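Local coordinates for protein beta-N-acetylhexosaminidase (Streptomyces plicatus, PDB 1JAK) that probably hydrolyses terminal N-acetylhexosamine units from glycosides by substrate-assisted catalysis, as a family 20 glycoside hydrolase, at residues A[58-63]-A[86-91]; A[335-340]-A[345-350]; A[450-453]-A[457-460]. One frame throughout, in Å; residues are numbered along the deposited sequence.

Interaction 1. Residues A[58-63]-A[86-91]; sequences RRVGDY and IRLRLA
L88 meets V60 and G61 where helix 55-72 lies over the mixed sheet of family 20 domain 2, a helix-on-sheet contact in which a single methyl does most of the touching. L88 carries its CG beside the backbone N (chi1 -53°) and its chain runs on extended, with CD1 trans to CA (chi2 -177°), which drives that methyl at the helix. The helix backbone meets it directly: G61 has no side chain in between, and L88 CD1 lies 3.7 Å from G61 CA. The CA atoms of G61 and L88 are 7.2 Å apart. No hydrogen bond joins the segments, and only 86 Å² is buried, all of it among three buried residues. The strand is tied instead to its neighbours, L88 by backbone bonding with R50 and R87 with V109 and I111. Around the leucine, I111 touches L88 from the sheet while L119 of helix 116-129 packs on V60. V60 puts CG1 opposite its backbone N (chi1 -178°), and CG1 ends 3.9 Å from L88 CD1, the two side chains meeting at a slant.

Interaction 2. Residues A[335-340]-A[345-350]; sequences RVQPIV and KTVVGW. With IFG ((2R,3R,4S,5R)-2-acetamido-3,4-dihydroxy-5-hydroxymethyl-piperidine), chain F.
V340 is the wedge between helix 326-342 and strand 346-350, and the tight part of the contact gathers round it. Its CG1, anti to the backbone N, reaches the start of 345-350, 3.5 Å from K345 O and 3.7 Å from K345 CB, and continues along the backbone to V347 N at 3.7 Å. Both V340 methyls close on V347, CG2 lying 4.0 Å from V347 CB, and the two valine side chains cross at about a right angle. Beside this apolar patch one backbone bond ties the turn: K345 N donates to V340 O over 3.1 Å at 161°, the donor standing 36° out of the carbonyl plane.

Away from V340 the packing thins. Q337 OE1 comes no nearer to V347 CG1 than 4.2 Å, and its amide is engaged elsewhere, OE1 with V359 N and NE2 with E357 O. The K345 chain bends at chi2 and leads off, its NZ bonded to T309 O and G311 O. T346 directs its side chain away from the helix.

At the far end of the strand W350 is clear of the helix and serves the ligand. The acetamido methyl C8 of IFG stands 3.4 Å above the indole plane, over its centre, a CH-pi contact; W367 meets the ring edge-to-face and E250 OE2 accepts from NE1. The segment axes approach to 7.9 Å at 134°, so the helix runs back against the strand, as expected in a beta-alpha-beta unit (strand 313-315, helix 326-342, strand 346-350) of a TIM barrel.

Interaction 3. Residues A[450-453]-A[457-460]; sequences ETLS and QLDY. With IFG ((2R,3R,4S,5R)-2-acetamido-3,4-dihydroxy-5-hydroxymethyl-piperidine), chain F.
The N-terminal end of helix 455-462 is tied to the loop before it through Q457 and S453. Q457 OE1 accepts the backbone N-H of S453 at 2.7 Å with an N-H...O angle of 171°, the donor lying nearly along the C=O axis. The Q457 side chain gets there extended, CG beside its backbone N and chi2 at -177°, which carries the amide back over the loop. D454, just ahead of the helix, accepts Q457 N through OD1. Cutting the Q457 side chain back to an alanine is likely to leave S453 N without its acceptor and the loop less firmly held to the first turn of the helix.

Below the amide the contact is apolar. L452 CD2 touches Q457 CB at 3.9 Å, and L452 CB meets L458 CD2 at 3.9 Å. Both leucines also pack on L447 of strand 440-447, the eighth parallel strand of the TIM barrel; the loop that follows this strand, at its C-terminal end, carries E450 to the ligand pocket before entering helix 455-462. T451 OG1 is held by G411 N.

At the loop's other end E450 does not touch the helix. Its chain bends at chi2 (91°) and turns the carboxylate to the inhibitor, where IFG O4 donates to OE2 in a very short bond of 2.5 Å. R168 NH1 forms a long, weak ion pair with the same OE2.

The three contacts follow one another along the chain without overlap. Interaction 1 lies in the range of family 20 domain 2 and joins helix 55-72 to the mixed sheet; interactions 2 and 3 both fall in the catalytic range. Centres of 1 and 2 are about 37 Å apart and those of 1 and 3 about 35 Å, with nearest atoms about 19 and 14 Å apart, so interaction 1 is remote from both. Interactions 2 and 3 are 30 Å apart between centres and about 11 Å between nearest atoms; interaction 2 includes strand 346-350 of the parallel barrel sheet, interaction 3 follows strand 440-447 of the same sheet, and both reach IFG. The bound inhibitor thus bridges two separate parts of the barrel.

Interaction 1. Residues A[58-63]-A[86-91]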
ATOM      1  N   ARG A  58      -1.743   2.451  24.577  1.00 20.05           N
ATOM      2  CA  ARG A  58      -1.150   1.174  24.956  1.00 20.12           C
ATOM      3  C   ARG A  58      -0.989   0.270  23.743  1.00 18.08           C
ATOM      4  O   ARG A  58      -0.054  -0.523  23.670  1.00 16.53           O
ATOM      5  CB  ARG A  58      -2.010   0.456  26.000  1.00 22.75           C
ATOM      6  CG  ARG A  58      -1.927   1.035  27.404  1.00 27.43           C
ATOM      7  CD  ARG A  58      -2.450   0.031  28.426  1.00 30.43           C
ATOM      8  NE  ARG A  58      -2.364   0.527  29.798  1.00 34.41           N
ATOM      9  CZ  ARG A  58      -3.076   1.544  30.270  1.00 35.84           C
ATOM     10  NH1 ARG A  58      -3.932   2.179  29.480  1.00 36.74           N
ATOM     11  NH2 ARG A  58      -2.940   1.925  31.534  1.00 35.88           N
ATOM     12  N   ARG A  59      -1.911   0.396  22.793  1.00 16.01           N
ATOM     13  CA  ARG A  59      -1.882  -0.410  21.581  1.00 16.50           C
ATOM     14  C   ARG A  59      -0.602  -0.160  20.793  1.00 13.73           C
ATOM     15  O   ARG A  59       0.029  -1.099  20.303  1.00 12.19           O
ATOM     16  CB  ARG A  59      -3.099  -0.077  20.718  1.00 19.51           C
ATOM     17  CG  ARG A  59      -3.374  -1.050  19.595  1.00 26.77           C
ATOM     18  CD  ARG A  59      -4.840  -1.455  19.627  1.00 31.58           C
ATOM     19  NE  ARG A  59      -5.707  -0.292  19.794  1.00 34.69           N
ATOM     20  CZ  ARG A  59      -7.004  -0.359  20.072  1.00 37.22           C
ATOM     21  NH1 ARG A  59      -7.592  -1.540  20.216  1.00 37.85           N
ATOM     22  NH2 ARG A  59      -7.711   0.754  20.218  1.00 37.80           N
ATOM     23  N   VAL A  60      -0.217   1.106  20.670  1.00 11.86           N
ATOM     24  CA  VAL A  60       0.995   1.444  19.937  1.00 11.32           C
ATOM     25  C   VAL A  60       2.205   1.012  20.759  1.00 10.91           C
ATOM     26  O   VAL A  60       3.224   0.587  20.212  1.00  9.92           O
ATOM     27  CB  VAL A  60       1.090   2.958  19.659  1.00 10.90           C
ATOM     28  CG1 VAL A  60       2.343   3.256  18.840  1.00 11.76           C
ATOM     29  CG2 VAL A  60      -0.157   3.431  18.921  1.00 12.55           C
ATOM     30  N   GLY A  61       2.083   1.127  22.078  1.00 11.12           N
ATOM     31  CA  GLY A  61       3.168   0.725  22.954  1.00 10.73           C
ATOM     32  C   GLY A  61       3.429  -0.765  22.832  1.00 10.46           C
ATOM     33  O   GLY A  61       4.580  -1.195  22.720  1.00  9.60           O
ATOM     34  N   ASP A  62       2.363  -1.562  22.848  1.00 10.00           N
ATOM     35  CA  ASP A  62       2.509  -3.008  22.728  1.00 10.70           C
ATOM     36  C   ASP A  62       3.099  -3.362  21.368  1.00 10.02           C
ATOM     37  O   ASP A  62       3.891  -4.295  21.251  1.00  9.83           O
ATOM     38  CB  ASP A  62       1.160  -3.720  22.887  1.00 13.87           C
ATOM     39  CG  ASP A  62       0.578  -3.581  24.280  1.00 17.82           C
ATOM     40  OD1 ASP A  62       1.356  -3.502  25.253  1.00 18.65           O
ATOM     41  OD2 ASP A  62      -0.665  -3.569  24.400  1.00 21.06           O
ATOM     42  N   TYR A  63       2.700  -2.620  20.339  1.00  9.08           N
ATOM     43  CA  TYR A  63       3.203  -2.855  18.990  1.00  9.39           C
ATOM     44  C   TYR A  63       4.718  -2.663  18.963  1.00  9.19           C
ATOM     45  O   TYR A  63       5.456  -3.470  18.391  1.00 10.62           O
ATOM     46  CB  TYR A  63       2.550  -1.880  18.009  1.00  9.65           C
ATOM     47  CG  TYR A  63       3.153  -1.909  16.625  1.00 10.40           C
ATOM     48  CD1 TYR A  63       2.826  -2.917  15.718  1.00  9.97           C
ATOM     49  CD2 TYR A  63       4.065  -0.931  16.223  1.00  9.45           C
ATOM     50  CE1 TYR A  63       3.393  -2.947  14.444  1.00 10.32           C
ATOM     51  CE2 TYR A  63       4.638  -0.956  14.960  1.00 10.65           C
ATOM     52  CZ  TYR A  63       4.298  -1.963  14.075  1.00  9.40           C
ATOM     53  OH  TYR A  63       4.861  -1.981  12.822  1.00 10.68           O
ATOM     54  N   ILE A  86      11.389   5.218  26.929  1.00 12.87           N
ATOM     55  CA  ILE A  86      10.743   5.460  25.642  1.00 11.99           C
ATOM     56  C   ILE A  86       9.324   5.883  25.983  1.00 12.54           C
ATOM     57  O   ILE A  86       8.570   5.117  26.581  1.00 13.40           O
ATOM     58  CB  ILE A  86      10.692   4.190  24.764  1.00 12.01           C
ATOM     59  CG1 ILE A  86      12.110   3.776  24.368  1.00 12.59           C
ATOM     60  CG2 ILE A  86       9.856   4.459  23.512  1.00 13.56           C
ATOM     61  CD1 ILE A  86      12.181   2.480  23.580  1.00 13.41           C
ATOM     62  N   ARG A  87       8.964   7.106  25.615  1.00 12.32           N
ATOM     63  CA  ARG A  87       7.635   7.614  25.918  1.00 13.25           C
ATOM     64  C   ARG A  87       6.831   7.950  24.674  1.00 12.99           C
ATOM     65  O   ARG A  87       7.323   8.620  23.767  1.00 12.97           O
ATOM     66  CB  ARG A  87       7.734   8.862  26.799  1.00 16.73           C
ATOM     67  CG  ARG A  87       6.392   9.528  27.103  1.00 20.78           C
ATOM     68  CD  ARG A  87       6.109   9.543  28.596  1.00 27.61           C
ATOM     69  NE  ARG A  87       4.911  10.307  28.946  1.00 29.01           N
ATOM     70  CZ  ARG A  87       3.667   9.967  28.617  1.00 31.47           C
ATOM     71  NH1 ARG A  87       3.428   8.864  27.916  1.00 29.78           N
ATOM     72  NH2 ARG A  87       2.650  10.732  28.999  1.00 32.20           N
ATOM     73  N   LEU A  88       5.595   7.466  24.646  1.00 12.14           N
ATOM     74  CA  LEU A  88       4.682   7.728  23.543  1.00 13.32           C
ATOM     75  C   LEU A  88       3.583   8.586  24.156  1.00 13.69           C
ATOM     76  O   LEU A  88       2.854   8.134  25.038  1.00 13.65           O
ATOM     77  CB  LEU A  88       4.097   6.416  23.009  1.00 12.94           C
ATOM     78  CG  LEU A  88       5.116   5.335  22.631  1.00 13.92           C
ATOM     79  CD1 LEU A  88       4.386   4.131  22.043  1.00 14.14           C
ATOM     80  CD2 LEU A  88       6.118   5.889  21.629  1.00 13.76           C
ATOM     81  N   ARG A  89       3.472   9.831  23.706  1.00 14.70           N
ATOM     82  CA  ARG A  89       2.467  10.717  24.271  1.00 16.96           C
ATOM     83  C   ARG A  89       1.592  11.437  23.264  1.00 17.16           C
ATOM     84  O   ARG A  89       2.064  11.906  22.229  1.00 15.86           O
ATOM     85  CB  ARG A  89       3.140  11.741  25.190  1.00 19.79           C
ATOM     86  CG  ARG A  89       4.280  12.513  24.552  1.00 23.23           C
ATOM     87  CD  ARG A  89       5.065  13.288  25.606  1.00 27.73           C
ATOM     88  NE  ARG A  89       4.272  14.348  26.223  1.00 30.47           N
ATOM     89  CZ  ARG A  89       3.982  15.503  25.632  1.00 32.88           C
ATOM     90  NH1 ARG A  89       4.421  15.752  24.405  1.00 33.38           N
ATOM     91  NH2 ARG A  89       3.254  16.412  26.268  1.00 33.29           N
ATOM     92  N   LEU A  90       0.306  11.510  23.589  1.00 18.28           N
ATOM     93  CA  LEU A  90      -0.668  12.189  22.749  1.00 19.40           C
ATOM     94  C   LEU A  90      -0.872  13.576  23.337  1.00 21.27           C
ATOM     95  O   LEU A  90      -1.206  13.717  24.515  1.00 20.44           O
ATOM     96  CB  LEU A  90      -1.991  11.423  22.744  1.00 19.91           C
ATOM     97  CG  LEU A  90      -1.938  10.023  22.134  1.00 21.50           C
ATOM     98  CD1 LEU A  90      -3.255   9.305  22.370  1.00 23.49           C
ATOM     99  CD2 LEU A  90      -1.635  10.129  20.646  1.00 21.18           C
ATOM    100  N   ALA A  91      -0.657  14.597  22.519  1.00 22.58           N
ATOM    101  CA  ALA A  91      -0.815  15.971  22.967  1.00 24.80           C
ATOM    102  C   ALA A  91      -1.050  16.891  21.782  1.00 26.46           C
ATOM    103  O   ALA A  91      -0.909  16.484  20.628  1.00 26.80           O
ATOM    104  CB  ALA A  91       0.426  16.410  23.727  1.00 24.33           C
TER

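Interaction 2. Residues A[335-340]-A[345-350]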
ATOM      1  N   ARG A 335     -24.531   3.965 -14.640  1.00 12.75           N
ATOM      2  CA  ARG A 335     -25.474   3.170 -13.860  1.00 13.50           C
ATOM      3  C   ARG A 335     -24.918   2.608 -12.554  1.00 14.09           C
ATOM      4  O   ARG A 335     -25.626   2.559 -11.546  1.00 15.03           O
ATOM      5  CB  ARG A 335     -25.995   2.012 -14.714  1.00 16.16           C
ATOM      6  CG  ARG A 335     -26.742   2.454 -15.964  1.00 17.90           C
ATOM      7  CD  ARG A 335     -26.896   1.311 -16.954  1.00 19.85           C
ATOM      8  NE  ARG A 335     -27.606   1.733 -18.160  1.00 20.00           N
ATOM      9  CZ  ARG A 335     -27.664   1.023 -19.281  1.00 21.60           C
ATOM     10  NH1 ARG A 335     -27.052  -0.151 -19.359  1.00 20.49           N
ATOM     11  NH2 ARG A 335     -28.337   1.486 -20.328  1.00 20.37           N
ATOM     12  N   VAL A 336     -23.655   2.192 -12.559  1.00 12.65           N
ATOM     13  CA  VAL A 336     -23.071   1.589 -11.363  1.00 13.28           C
ATOM     14  C   VAL A 336     -22.430   2.511 -10.326  1.00 12.73           C
ATOM     15  O   VAL A 336     -22.447   2.196  -9.137  1.00 11.97           O
ATOM     16  CB  VAL A 336     -22.038   0.501 -11.742  1.00 14.05           C
ATOM     17  CG1 VAL A 336     -22.716  -0.595 -12.548  1.00 13.32           C
ATOM     18  CG2 VAL A 336     -20.898   1.117 -12.530  1.00 17.42           C
ATOM     19  N   GLN A 337     -21.864   3.639 -10.745  1.00 12.71           N
ATOM     20  CA  GLN A 337     -21.235   4.528  -9.769  1.00 12.85           C
ATOM     21  C   GLN A 337     -22.164   4.886  -8.610  1.00 13.35           C
ATOM     22  O   GLN A 337     -21.750   4.858  -7.450  1.00 12.26           O
ATOM     23  CB  GLN A 337     -20.731   5.812 -10.432  1.00 12.21           C
ATOM     24  CG  GLN A 337     -19.539   5.616 -11.354  1.00 13.28           C
ATOM     25  CD  GLN A 337     -18.981   6.931 -11.858  1.00 12.48           C
ATOM     26  OE1 GLN A 337     -18.235   7.614 -11.154  1.00 11.62           O
ATOM     27  NE2 GLN A 337     -19.351   7.302 -13.080  1.00 12.89           N
ATOM     28  N   PRO A 338     -23.433   5.222  -8.904  1.00 13.61           N
ATOM     29  CA  PRO A 338     -24.370   5.577  -7.832  1.00 14.57           C
ATOM     30  C   PRO A 338     -24.567   4.480  -6.786  1.00 14.65           C
ATOM     31  O   PRO A 338     -24.921   4.766  -5.641  1.00 15.66           O
ATOM     32  CB  PRO A 338     -25.660   5.882  -8.591  1.00 14.47           C
ATOM     33  CG  PRO A 338     -25.156   6.419  -9.898  1.00 14.78           C
ATOM     34  CD  PRO A 338     -24.045   5.450 -10.227  1.00 13.66           C
ATOM     35  N   ILE A 339     -24.344   3.230  -7.180  1.00 14.24           N
ATOM     36  CA  ILE A 339     -24.509   2.104  -6.266  1.00 13.02           C
ATOM     37  C   ILE A 339     -23.535   2.191  -5.092  1.00 12.86           C
ATOM     38  O   ILE A 339     -23.860   1.787  -3.974  1.00 13.27           O
ATOM     39  CB  ILE A 339     -24.312   0.756  -7.003  1.00 12.43           C
ATOM     40  CG1 ILE A 339     -25.358   0.622  -8.117  1.00 13.53           C
ATOM     41  CG2 ILE A 339     -24.436  -0.407  -6.024  1.00 12.52           C
ATOM     42  CD1 ILE A 339     -25.250  -0.663  -8.931  1.00 13.91           C
ATOM     43  N   VAL A 340     -22.342   2.720  -5.348  1.00 12.88           N
ATOM     44  CA  VAL A 340     -21.333   2.861  -4.303  1.00 12.58           C
ATOM     45  C   VAL A 340     -21.826   3.843  -3.239  1.00 14.08           C
ATOM     46  O   VAL A 340     -21.740   3.570  -2.040  1.00 13.09           O
ATOM     47  CB  VAL A 340     -19.994   3.361  -4.893  1.00 13.30           C
ATOM     48  CG1 VAL A 340     -18.943   3.487  -3.794  1.00 11.34           C
ATOM     49  CG2 VAL A 340     -19.515   2.390  -5.969  1.00 13.07           C
ATOM     50  N   LYS A 345     -20.366   4.720   0.431  1.00 10.82           N
ATOM     51  CA  LYS A 345     -18.931   4.788   0.187  1.00 10.99           C
ATOM     52  C   LYS A 345     -18.560   5.748  -0.937  1.00 10.84           C
ATOM     53  O   LYS A 345     -19.417   6.200  -1.702  1.00 12.81           O
ATOM     54  CB  LYS A 345     -18.385   3.390  -0.122  1.00 10.02           C
ATOM     55  CG  LYS A 345     -18.632   2.371   0.988  1.00  9.53           C
ATOM     56  CD  LYS A 345     -18.000   2.813   2.305  1.00 10.51           C
ATOM     57  CE  LYS A 345     -18.360   1.852   3.433  1.00 10.83           C
ATOM     58  NZ  LYS A 345     -17.781   2.272   4.745  1.00 11.38           N
ATOM     59  N   THR A 346     -17.272   6.064  -1.013  1.00 10.24           N
ATOM     60  CA  THR A 346     -16.736   6.957  -2.032  1.00 10.19           C
ATOM     61  C   THR A 346     -16.120   6.094  -3.121  1.00 10.70           C
ATOM     62  O   THR A 346     -15.239   5.280  -2.854  1.00 11.22           O
ATOM     63  CB  THR A 346     -15.652   7.877  -1.443  1.00 10.69           C
ATOM     64  OG1 THR A 346     -16.250   8.753  -0.477  1.00 11.58           O
ATOM     65  CG2 THR A 346     -14.986   8.703  -2.542  1.00 10.40           C
ATOM     66  N   VAL A 347     -16.573   6.279  -4.353  1.00 10.11           N
ATOM     67  CA  VAL A 347     -16.061   5.475  -5.451  1.00 10.84           C
ATOM     68  C   VAL A 347     -14.663   5.859  -5.925  1.00  9.22           C
ATOM     69  O   VAL A 347     -14.284   7.032  -5.945  1.00  9.34           O
ATOM     70  CB  VAL A 347     -17.032   5.512  -6.661  1.00 13.77           C
ATOM     71  CG1 VAL A 347     -17.187   6.931  -7.161  1.00 14.81           C
ATOM     72  CG2 VAL A 347     -16.519   4.600  -7.775  1.00 16.19           C
ATOM     73  N   VAL A 348     -13.894   4.835  -6.279  1.00  8.80           N
ATOM     74  CA  VAL A 348     -12.553   5.004  -6.814  1.00  7.35           C
ATOM     75  C   VAL A 348     -12.536   4.101  -8.039  1.00  7.75           C
ATOM     76  O   VAL A 348     -13.154   3.039  -8.035  1.00  8.11           O
ATOM     77  CB  VAL A 348     -11.457   4.505  -5.850  1.00  8.49           C
ATOM     78  CG1 VAL A 348     -10.083   4.762  -6.463  1.00  8.37           C
ATOM     79  CG2 VAL A 348     -11.580   5.203  -4.499  1.00  8.18           C
ATOM     80  N   GLY A 349     -11.853   4.533  -9.089  1.00  8.83           N
ATOM     81  CA  GLY A 349     -11.761   3.714 -10.283  1.00  8.14           C
ATOM     82  C   GLY A 349     -10.448   4.002 -10.974  1.00  7.38           C
ATOM     83  O   GLY A 349      -9.793   4.994 -10.656  1.00  8.26           O
ATOM     84  N   TRP A 350     -10.033   3.137 -11.894  1.00  6.87           N
ATOM     85  CA  TRP A 350      -8.801   3.399 -12.627  1.00  6.32           C
ATOM     86  C   TRP A 350      -9.123   4.613 -13.496  1.00  6.70           C
ATOM     87  O   TRP A 350     -10.301   4.926 -13.692  1.00  8.83           O
ATOM     88  CB  TRP A 350      -8.403   2.175 -13.452  1.00  5.80           C
ATOM     89  CG  TRP A 350      -8.047   1.005 -12.567  1.00  6.29           C
ATOM     90  CD1 TRP A 350      -8.826  -0.078 -12.284  1.00  6.26           C
ATOM     91  CD2 TRP A 350      -6.839   0.841 -11.811  1.00  7.38           C
ATOM     92  NE1 TRP A 350      -8.180  -0.910 -11.395  1.00  7.17           N
ATOM     93  CE2 TRP A 350      -6.958  -0.369 -11.091  1.00  7.20           C
ATOM     94  CE3 TRP A 350      -5.665   1.597 -11.675  1.00  6.24           C
ATOM     95  CZ2 TRP A 350      -5.946  -0.844 -10.242  1.00  6.37           C
ATOM     96  CZ3 TRP A 350      -4.655   1.124 -10.832  1.00  6.89           C
ATOM     97  CH2 TRP A 350      -4.806  -0.088 -10.127  1.00  7.78           C
TER
HETATM   98  N1  IFG F 601      -2.727  -3.836 -16.377  1.00  7.82           N
HETATM   99  C2  IFG F 601      -3.871  -4.419 -15.628  1.00  7.93           C
HETATM  100  C3  IFG F 601      -3.485  -5.311 -14.379  1.00  7.19           C
HETATM  101  C4  IFG F 601      -2.236  -6.189 -14.603  1.00  7.77           C
HETATM  102  C5  IFG F 601      -1.099  -5.296 -15.104  1.00  7.32           C
HETATM  103  C6  IFG F 601       0.236  -5.998 -15.330  1.00  7.71           C
HETATM  104  C7  IFG F 601      -4.274  -2.259 -14.519  1.00  7.39           C
HETATM  105  C8  IFG F 601      -5.113  -1.120 -14.000  1.00  6.95           C
HETATM  106  C9  IFG F 601      -1.449  -4.565 -16.407  1.00  6.67           C
HETATM  107  N2  IFG F 601      -4.780  -3.335 -15.193  1.00  6.65           N
HETATM  108  O7  IFG F 601      -3.069  -2.180 -14.323  1.00  6.85           O
HETATM  109  O3  IFG F 601      -4.589  -6.136 -14.034  1.00  6.78           O
HETATM  110  O4  IFG F 601      -2.536  -7.166 -15.598  1.00  9.48           O
HETATM  111  O6  IFG F 601       1.320  -5.076 -15.293  1.00  6.35           O

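Interaction 3. Residues A[450-453]-A[457-460]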
ATOM      1  N   GLU A 450       0.639 -11.698 -11.858  1.00  6.49           N
ATOM      2  CA  GLU A 450       0.618 -12.682 -12.936  1.00  6.73           C
ATOM      3  C   GLU A 450       1.828 -13.611 -12.841  1.00  7.02           C
ATOM      4  O   GLU A 450       1.730 -14.799 -13.146  1.00  6.94           O
ATOM      5  CB  GLU A 450       0.656 -12.004 -14.312  1.00  7.18           C
ATOM      6  CG  GLU A 450      -0.684 -11.533 -14.836  1.00  8.33           C
ATOM      7  CD  GLU A 450      -1.007 -10.101 -14.462  1.00  8.25           C
ATOM      8  OE1 GLU A 450      -0.380  -9.556 -13.530  1.00  7.67           O
ATOM      9  OE2 GLU A 450      -1.906  -9.525 -15.107  1.00  9.62           O
ATOM     10  N   THR A 451       2.966 -13.060 -12.415  1.00  6.94           N
ATOM     11  CA  THR A 451       4.216 -13.821 -12.340  1.00  7.88           C
ATOM     12  C   THR A 451       4.731 -14.171 -10.945  1.00  7.74           C
ATOM     13  O   THR A 451       5.786 -14.794 -10.819  1.00  8.60           O
ATOM     14  CB  THR A 451       5.363 -13.056 -13.047  1.00  7.98           C
ATOM     15  OG1 THR A 451       5.771 -11.946 -12.233  1.00  8.73           O
ATOM     16  CG2 THR A 451       4.903 -12.533 -14.401  1.00  9.23           C
ATOM     17  N   LEU A 452       3.993 -13.787  -9.909  1.00  6.53           N
ATOM     18  CA  LEU A 452       4.426 -14.015  -8.533  1.00  6.51           C
ATOM     19  C   LEU A 452       3.489 -14.952  -7.780  1.00  8.38           C
ATOM     20  O   LEU A 452       2.300 -14.675  -7.650  1.00  7.24           O
ATOM     21  CB  LEU A 452       4.513 -12.663  -7.818  1.00  6.10           C
ATOM     22  CG  LEU A 452       5.226 -11.597  -8.666  1.00  5.93           C
ATOM     23  CD1 LEU A 452       5.088 -10.231  -8.017  1.00  5.97           C
ATOM     24  CD2 LEU A 452       6.691 -11.967  -8.840  1.00  6.07           C
ATOM     25  N   SER A 453       4.038 -16.050  -7.268  1.00  9.47           N
ATOM     26  CA  SER A 453       3.230 -17.034  -6.561  1.00 10.33           C
ATOM     27  C   SER A 453       3.589 -17.284  -5.097  1.00 11.78           C
ATOM     28  O   SER A 453       2.917 -18.065  -4.423  1.00 13.84           O
ATOM     29  CB  SER A 453       3.252 -18.358  -7.330  1.00 12.50           C
ATOM     30  OG  SER A 453       4.577 -18.818  -7.510  1.00 16.08           O
ATOM     31  N   GLN A 457       8.815 -13.969  -3.620  1.00  8.75           N
ATOM     32  CA  GLN A 457       8.813 -13.344  -4.939  1.00  7.74           C
ATOM     33  C   GLN A 457       8.183 -11.959  -4.831  1.00  8.36           C
ATOM     34  O   GLN A 457       8.592 -11.023  -5.524  1.00  7.34           O
ATOM     35  CB  GLN A 457       8.045 -14.212  -5.940  1.00  8.33           C
ATOM     36  CG  GLN A 457       8.668 -15.588  -6.131  1.00  9.42           C
ATOM     37  CD  GLN A 457       7.953 -16.415  -7.176  1.00 12.25           C
ATOM     38  OE1 GLN A 457       6.732 -16.350  -7.301  1.00 14.61           O
ATOM     39  NE2 GLN A 457       8.710 -17.214  -7.923  1.00 13.48           N
ATOM     40  N   LEU A 458       7.185 -11.823  -3.963  1.00  8.27           N
ATOM     41  CA  LEU A 458       6.560 -10.522  -3.766  1.00  6.95           C
ATOM     42  C   LEU A 458       7.627  -9.555  -3.252  1.00  7.86           C
ATOM     43  O   LEU A 458       7.715  -8.416  -3.712  1.00  7.84           O
ATOM     44  CB  LEU A 458       5.422 -10.605  -2.747  1.00  7.20           C
ATOM     45  CG  LEU A 458       4.202 -11.451  -3.115  1.00  6.01           C
ATOM     46  CD1 LEU A 458       3.177 -11.356  -1.992  1.00  6.63           C
ATOM     47  CD2 LEU A 458       3.603 -10.962  -4.429  1.00  7.06           C
ATOM     48  N   ASP A 459       8.442 -10.011  -2.302  1.00  7.19           N
ATOM     49  CA  ASP A 459       9.493  -9.158  -1.746  1.00  7.69           C
ATOM     50  C   ASP A 459      10.507  -8.709  -2.795  1.00  8.13           C
ATOM     51  O   ASP A 459      10.873  -7.533  -2.852  1.00  8.52           O
ATOM     52  CB  ASP A 459      10.260  -9.873  -0.619  1.00  7.05           C
ATOM     53  CG  ASP A 459       9.457  -9.995   0.666  1.00  8.85           C
ATOM     54  OD1 ASP A 459       8.587  -9.138   0.924  1.00  9.07           O
ATOM     55  OD2 ASP A 459       9.715 -10.949   1.433  1.00  9.83           O
ATOM     56  N   TYR A 460      10.966  -9.647  -3.618  1.00  6.50           N
ATOM     57  CA  TYR A 460      11.962  -9.333  -4.636  1.00  7.16           C
ATOM     58  C   TYR A 460      11.513  -8.253  -5.619  1.00  7.59           C
ATOM     59  O   TYR A 460      12.328  -7.446  -6.075  1.00  8.32           O
ATOM     60  CB  TYR A 460      12.349 -10.600  -5.400  1.00  7.03           C
ATOM     61  CG  TYR A 460      13.384 -10.358  -6.473  1.00 10.36           C
ATOM     62  CD1 TYR A 460      14.734 -10.211  -6.154  1.00 14.02           C
ATOM     63  CD2 TYR A 460      13.005 -10.246  -7.808  1.00 12.25           C
ATOM     64  CE1 TYR A 460      15.685  -9.954  -7.150  1.00 15.37           C
ATOM     65  CE2 TYR A 460      13.938  -9.990  -8.804  1.00 15.36           C
ATOM     66  CZ  TYR A 460      15.272  -9.845  -8.471  1.00 16.27           C
ATOM     67  OH  TYR A 460      16.183  -9.590  -9.470  1.00 21.28           O
TER
HETATM   68  N1  IFG F 601      -2.727  -3.836 -16.377  1.00  7.82           N
HETATM   69  C2  IFG F 601      -3.871  -4.419 -15.628  1.00  7.93           C
HETATM   70  C3  IFG F 601      -3.485  -5.311 -14.379  1.00  7.19           C
HETATM   71  C4  IFG F 601      -2.236  -6.189 -14.603  1.00  7.77           C
HETATM   72  C5  IFG F 601      -1.099  -5.296 -15.104  1.00  7.32           C
HETATM   73  C6  IFG F 601       0.236  -5.998 -15.330  1.00  7.71           C
HETATM   74  C7  IFG F 601      -4.274  -2.259 -14.519  1.00  7.39           C
HETATM   75  C8  IFG F 601      -5.113  -1.120 -14.000  1.00  6.95           C
HETATM   76  C9  IFG F 601      -1.449  -4.565 -16.407  1.00  6.67           C
HETATM   77  N2  IFG F 601      -4.780  -3.335 -15.193  1.00  6.65           N
HETATM   78  O7  IFG F 601      -3.069  -2.180 -14.323  1.00  6.85           O
HETATM   79  O3  IFG F 601      -4.589  -6.136 -14.034  1.00  6.78           O
HETATM   80  O4  IFG F 601      -2.536  -7.166 -15.598  1.00  9.48           O
HETATM   81  O6  IFG F 601       1.320  -5.076 -15.293  1.00  6.35           O